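Local coordinates for protein mannose-6-phosphate isomerase (Helicobacter pylori, PDB 2QH5) that probably transfers guanylyl groups from GTP to mannose 1-phosphate to make GDP-mannose, through the nucleotidyltransferase domain that this N-terminal fragment represents, at residues 98-103 with 215-220; 92-97 with 196-201. All blocks are in the same frame, centred on the assembly; numbering follows the deposited sequence.

Overall arrangement
Helix 90-99 of the nucleotidyltransferase domain serves both contacts, and comparing them illustrates how one helix packs differently along its length. Contact 2 engages its middle, where Ile-94 and Ala-95 pack on Phe-198 and Leu-199 of helix 195-205, all four buried; contact 1 lies at its C-terminal end and just beyond, where partly exposed Leu-99 and Met-100 meet Phe-217 and Leu-220 of 215-220. The centres are about 9 Å apart. Each contact is apolar, has no hydrogen bond across it and turns on one phenylalanine, but the surface site adds a methionine thioether, whereas the core site uses a beta-branched methyl and a bare alanine. Leu-99 and Leu-199 join the two through their methyl groups.

Contact 1: 98-103 with 215-220; sequences ALMSDK and RAFESL
The junction belongs to the helical layer beside the central mixed sheet of a GT-A-type nucleotidyltransferase domain, where the C-terminal end of helix 90-99 faces segment 215-220, on helix 207-216 and the chain leading to strand 221-223. Phe-217 reaches across to Leu-99 and Met-100, and its ring is met in two different ways. Over one face lies Leu-99 CB, 4.2 Å from the ring centroid and 22° off the normal, a CH-pi contact displaced toward the rim on the side of CD2. At the edge, in the plane of the ring, Met-100 CG approaches Phe-217 CE2 to 3.6 Å. The phenyl group is carried out to this position because its CG stands anti to the backbone N (chi1 -176°), extending it from the 215-220 backbone toward Leu-99 and Met-100. Leu-99 also adds a methyl, CD1, lying 4.0 Å from Phe-217 CB, and its carbonyl O, on the same side of the ring as CB, lies over the CZ end of Phe-217, 3.5 Å from that atom.

Met-100 is the first residue to leave helical geometry after helix 90-99, and the ring is met where that helix gives way to the loop leading to strand 106-111. The thioether chain then bends at chi3 (-122°), and its terminal methyl CE meets Leu-220 CD1 at 3.9 Å. Leu-220 opens the way into strand 221-223 and also touches Ala-231 on strand 230-233, which ties this apolar patch to the margin of the sheet. Further along the loop, Ser-101 OG is hydrogen-bonded to Ser-97 O and to Lys-6 NZ, while Lys-103 shares a backbone hydrogen bond with Gly-196 at the start of helix 195-205.

Contact 2: 92-97 with 196-201; sequences NAIALS and GVFLDE
Ile-94 and Phe-198 cross at about a right angle, the isoleucine presenting a methyl to the face of the ring. Its CG2 sits 3.9 Å from the ring centroid and 28° off the normal, a CH-pi contact shifted toward the far end of the ring, where CG2 is 3.5 Å from Phe-198 CZ. With chi1 at 172° the ring swings out from helix 195-205 into reach of Ile-94 and Ala-95. There the edge of the ring meets main chain: Phe-198 CE1 is 3.6 Å from Ala-95 CA, close to the ring plane, and the small methyl CB of Ala-95 lies 4.1 Å from the same ring atom. Two consecutive residues are used differently, Ile-94 with a methyl over the face and Ala-95 at the rim.

Leu-199 reaches in alongside, its CD2 3.9 Å from Ala-95 O. The segment axes are 10.3 Å apart at closest approach, with their N-to-C directions at 129°. Helix 246-251 completes the surroundings, Ile-246 touching both Ile-94 and Phe-198, and Phe-193 stacks on the ring. On helix 90-99 itself, Ser-97 OG bonds to Ala-93 O at 2.6 Å, satisfying the hydroxyl within its own helix. With no hydrogen bond or charge pair between the two segments, the contact rests on van der Waals packing and the burial of apolar surface.

Contact 1: 98-103 with 215-220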
loop_
_atom_site.group_PDB
_atom_site.type_symbol
_atom_site.label_atom_id
_atom_site.label_comp_id
_atom_site.label_asym_id
_atom_site.label_seq_id
_atom_site.Cartn_x
_atom_site.Cartn_y
_atom_site.Cartn_z
ATOM N N ALA A 98 -9.115 2.488 4.443
ATOM C CA ALA A 98 -9.620 3.849 4.314
ATOM C C ALA A 98 -10.965 4.019 5.027
ATOM O O ALA A 98 -11.216 5.055 5.638
ATOM C CB ALA A 98 -9.742 4.223 2.850
ATOM N N LEU A 99 -11.819 2.997 4.963
ATOM C CA LEU A 99 -13.103 3.017 5.663
ATOM C C LEU A 99 -12.923 2.914 7.182
ATOM O O LEU A 99 -13.774 3.372 7.935
ATOM C CB LEU A 99 -14.040 1.909 5.160
ATOM C CG LEU A 99 -14.560 1.926 3.708
ATOM C CD1 LEU A 99 -15.201 0.603 3.393
ATOM C CD2 LEU A 99 -15.528 3.075 3.372
ATOM N N MET A 100 -11.809 2.323 7.619
ATOM C CA MET A 100 -11.441 2.295 9.038
ATOM C C MET A 100 -10.749 3.587 9.471
ATOM O O MET A 100 -10.201 3.658 10.571
ATOM C CB MET A 100 -10.511 1.111 9.340
ATOM C CG MET A 100 -11.184 -0.243 9.391
ATOM S SD MET A 100 -10.029 -1.641 9.383
ATOM C CE MET A 100 -10.670 -2.439 7.923
ATOM N N SER A 101 -10.763 4.603 8.610
ATOM C CA SER A 101 -10.061 5.856 8.890
ATOM C C SER A 101 -10.975 7.077 8.872
ATOM O O SER A 101 -12.110 7.012 8.395
ATOM C CB SER A 101 -8.923 6.051 7.888
ATOM O OG SER A 101 -7.939 5.055 8.057
ATOM N N ASP A 102 -10.481 8.189 9.410
ATOM C CA ASP A 102 -11.149 9.475 9.242
ATOM C C ASP A 102 -10.903 9.924 7.816
ATOM O O ASP A 102 -9.770 9.857 7.333
ATOM C CB ASP A 102 -10.587 10.524 10.208
ATOM C CG ASP A 102 -11.165 10.411 11.611
ATOM O OD1 ASP A 102 -12.263 9.828 11.774
ATOM O OD2 ASP A 102 -10.520 10.923 12.554
ATOM N N LYS A 103 -11.963 10.363 7.140
ATOM C CA LYS A 103 -11.858 10.904 5.782
ATOM C C LYS A 103 -10.678 11.856 5.622
ATOM O O LYS A 103 -9.950 11.783 4.642
ATOM C CB LYS A 103 -13.152 11.627 5.389
ATOM C CG LYS A 103 -14.065 10.871 4.419
ATOM C CD LYS A 103 -14.871 9.772 5.088
ATOM C CE LYS A 103 -16.285 9.693 4.504
ATOM N NZ LYS A 103 -16.325 9.507 3.020
ATOM N N ARG A 215 -20.298 -2.846 2.373
ATOM C CA ARG A 215 -21.129 -3.850 3.041
ATOM C C ARG A 215 -20.301 -4.885 3.805
ATOM O O ARG A 215 -20.765 -5.429 4.799
ATOM C CB ARG A 215 -22.090 -4.544 2.063
ATOM C CG ARG A 215 -21.436 -5.088 0.801
ATOM C CD ARG A 215 -22.303 -6.135 0.108
ATOM N NE ARG A 215 -22.072 -7.468 0.664
ATOM C CZ ARG A 215 -22.889 -8.087 1.516
ATOM N NH1 ARG A 215 -24.015 -7.503 1.916
ATOM N NH2 ARG A 215 -22.579 -9.299 1.965
ATOM N N ALA A 216 -19.087 -5.161 3.335
ATOM C CA ALA A 216 -18.189 -6.070 4.040
ATOM C C ALA A 216 -17.783 -5.440 5.371
ATOM O O ALA A 216 -17.810 -6.093 6.409
ATOM C CB ALA A 216 -16.970 -6.385 3.198
ATOM N N PHE A 217 -17.438 -4.159 5.318
ATOM C CA PHE A 217 -17.137 -3.352 6.497
ATOM C C PHE A 217 -18.267 -3.383 7.547
ATOM O O PHE A 217 -18.019 -3.176 8.737
ATOM C CB PHE A 217 -16.834 -1.903 6.058
ATOM C CG PHE A 217 -16.421 -0.993 7.178
ATOM C CD1 PHE A 217 -17.354 -0.173 7.811
ATOM C CD2 PHE A 217 -15.098 -0.956 7.606
ATOM C CE1 PHE A 217 -16.978 0.659 8.862
ATOM C CE2 PHE A 217 -14.715 -0.119 8.652
ATOM C CZ PHE A 217 -15.656 0.688 9.279
ATOM N N GLU A 218 -19.495 -3.656 7.111
ATOM C CA GLU A 218 -20.664 -3.634 8.006
ATOM C C GLU A 218 -20.654 -4.762 9.031
ATOM O O GLU A 218 -21.171 -4.617 10.151
ATOM C CB GLU A 218 -21.973 -3.665 7.202
ATOM C CG GLU A 218 -22.394 -2.311 6.635
ATOM C CD GLU A 218 -22.605 -1.262 7.723
ATOM O OE1 GLU A 218 -21.717 -0.395 7.895
ATOM O OE2 GLU A 218 -23.648 -1.317 8.417
ATOM N N SER A 219 -20.038 -5.872 8.640
ATOM C CA SER A 219 -19.999 -7.080 9.442
ATOM C C SER A 219 -18.666 -7.242 10.164
ATOM O O SER A 219 -18.305 -8.352 10.560
ATOM C CB SER A 219 -20.146 -8.265 8.516
ATOM O OG SER A 219 -18.935 -8.397 7.789
ATOM N N LEU A 220 -17.925 -6.146 10.297
ATOM C CA LEU A 220 -16.614 -6.143 10.938
ATOM C C LEU A 220 -16.802 -6.292 12.436
ATOM O O LEU A 220 -17.781 -5.796 12.988
ATOM C CB LEU A 220 -15.899 -4.828 10.604
ATOM C CG LEU A 220 -14.460 -4.507 11.013
ATOM C CD1 LEU A 220 -13.800 -3.738 9.892
ATOM C CD2 LEU A 220 -14.407 -3.700 12.311
#

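Contact 2: 92-97 with 196-201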
loop_
_atom_site.group_PDB
_atom_site.type_symbol
_atom_site.label_atom_id
_atom_site.label_comp_id
_atom_site.label_asym_id
_atom_site.label_seq_id
_atom_site.Cartn_x
_atom_site.Cartn_y
_atom_site.Cartn_z
ATOM N N ASN A 92 -9.161 -3.961 -2.329
ATOM C CA ASN A 92 -10.053 -4.249 -1.221
ATOM C C ASN A 92 -9.387 -3.996 0.125
ATOM O O ASN A 92 -10.023 -3.492 1.032
ATOM C CB ASN A 92 -10.600 -5.680 -1.322
ATOM C CG ASN A 92 -11.458 -5.898 -2.578
ATOM O OD1 ASN A 92 -12.509 -5.274 -2.746
ATOM N ND2 ASN A 92 -11.004 -6.781 -3.461
ATOM N N ALA A 93 -8.103 -4.318 0.246
ATOM C CA ALA A 93 -7.391 -4.111 1.507
ATOM C C ALA A 93 -7.231 -2.625 1.786
ATOM O O ALA A 93 -7.357 -2.192 2.933
ATOM C CB ALA A 93 -6.049 -4.785 1.482
ATOM N N ILE A 94 -6.981 -1.852 0.726
ATOM C CA ILE A 94 -6.830 -0.406 0.836
ATOM C C ILE A 94 -8.163 0.288 1.110
ATOM O O ILE A 94 -8.249 1.100 2.035
ATOM C CB ILE A 94 -6.098 0.205 -0.379
ATOM C CG1 ILE A 94 -4.688 -0.390 -0.487
ATOM C CG2 ILE A 94 -5.975 1.711 -0.235
ATOM C CD1 ILE A 94 -4.027 -0.177 -1.830
ATOM N N ALA A 95 -9.201 -0.048 0.343
ATOM C CA ALA A 95 -10.536 0.521 0.577
ATOM C C ALA A 95 -11.059 0.258 1.982
ATOM O O ALA A 95 -11.670 1.143 2.590
ATOM C CB ALA A 95 -11.522 0.025 -0.444
ATOM N N LEU A 96 -10.808 -0.945 2.499
ATOM C CA LEU A 96 -11.210 -1.306 3.862
ATOM C C LEU A 96 -10.479 -0.454 4.892
ATOM O O LEU A 96 -11.114 0.128 5.778
ATOM C CB LEU A 96 -11.046 -2.819 4.121
ATOM C CG LEU A 96 -12.051 -3.742 3.377
ATOM C CD1 LEU A 96 -11.647 -5.217 3.367
ATOM C CD2 LEU A 96 -13.489 -3.597 3.885
ATOM N N SER A 97 -9.160 -0.355 4.749
ATOM C CA SER A 97 -8.300 0.510 5.587
ATOM C C SER A 97 -8.715 1.978 5.605
ATOM O O SER A 97 -8.657 2.634 6.648
ATOM C CB SER A 97 -6.854 0.436 5.107
ATOM O OG SER A 97 -6.437 -0.908 4.957
ATOM N N GLY A 196 -10.432 10.191 2.337
ATOM C CA GLY A 196 -11.615 10.722 1.663
ATOM C C GLY A 196 -11.523 10.833 0.156
ATOM O O GLY A 196 -12.436 10.396 -0.546
ATOM N N VAL A 197 -10.436 11.422 -0.347
ATOM C CA VAL A 197 -10.212 11.496 -1.795
ATOM C C VAL A 197 -9.995 10.120 -2.421
ATOM O O VAL A 197 -10.484 9.862 -3.530
ATOM C CB VAL A 197 -9.092 12.534 -2.206
ATOM C CG1 VAL A 197 -8.348 13.039 -1.005
ATOM C CG2 VAL A 197 -8.125 11.978 -3.279
ATOM N N PHE A 198 -9.292 9.233 -1.713
ATOM C CA PHE A 198 -9.188 7.847 -2.169
ATOM C C PHE A 198 -10.573 7.211 -2.339
ATOM O O PHE A 198 -10.848 6.591 -3.366
ATOM C CB PHE A 198 -8.342 6.974 -1.243
ATOM C CG PHE A 198 -8.394 5.518 -1.604
ATOM C CD1 PHE A 198 -9.296 4.665 -0.988
ATOM C CD2 PHE A 198 -7.578 5.013 -2.608
ATOM C CE1 PHE A 198 -9.370 3.339 -1.337
ATOM C CE2 PHE A 198 -7.644 3.679 -2.966
ATOM C CZ PHE A 198 -8.544 2.837 -2.334
ATOM N N LEU A 199 -11.434 7.362 -1.334
ATOM C CA LEU A 199 -12.767 6.772 -1.395
ATOM C C LEU A 199 -13.663 7.449 -2.427
ATOM O O LEU A 199 -14.584 6.821 -2.957
ATOM C CB LEU A 199 -13.427 6.758 -0.011
ATOM C CG LEU A 199 -12.714 5.877 1.025
ATOM C CD1 LEU A 199 -13.208 6.163 2.435
ATOM C CD2 LEU A 199 -12.836 4.391 0.686
ATOM N N ASP A 200 -13.392 8.722 -2.714
ATOM C CA ASP A 200 -14.135 9.459 -3.738
ATOM C C ASP A 200 -13.725 8.996 -5.127
ATOM O O ASP A 200 -14.572 8.810 -6.002
ATOM C CB ASP A 200 -13.905 10.962 -3.600
ATOM C CG ASP A 200 -14.667 11.565 -2.435
ATOM O OD1 ASP A 200 -14.450 12.763 -2.138
ATOM O OD2 ASP A 200 -15.480 10.847 -1.815
ATOM N N GLU A 201 -12.422 8.808 -5.320
ATOM C CA GLU A 201 -11.893 8.308 -6.585
ATOM C C GLU A 201 -12.351 6.887 -6.855
ATOM O O GLU A 201 -12.632 6.531 -8.000
ATOM C CB GLU A 201 -10.368 8.371 -6.601
ATOM C CG GLU A 201 -9.807 9.762 -6.879
ATOM C CD GLU A 201 -10.153 10.260 -8.271
ATOM O OE1 GLU A 201 -10.972 11.202 -8.359
ATOM O OE2 GLU A 201 -9.623 9.701 -9.271
#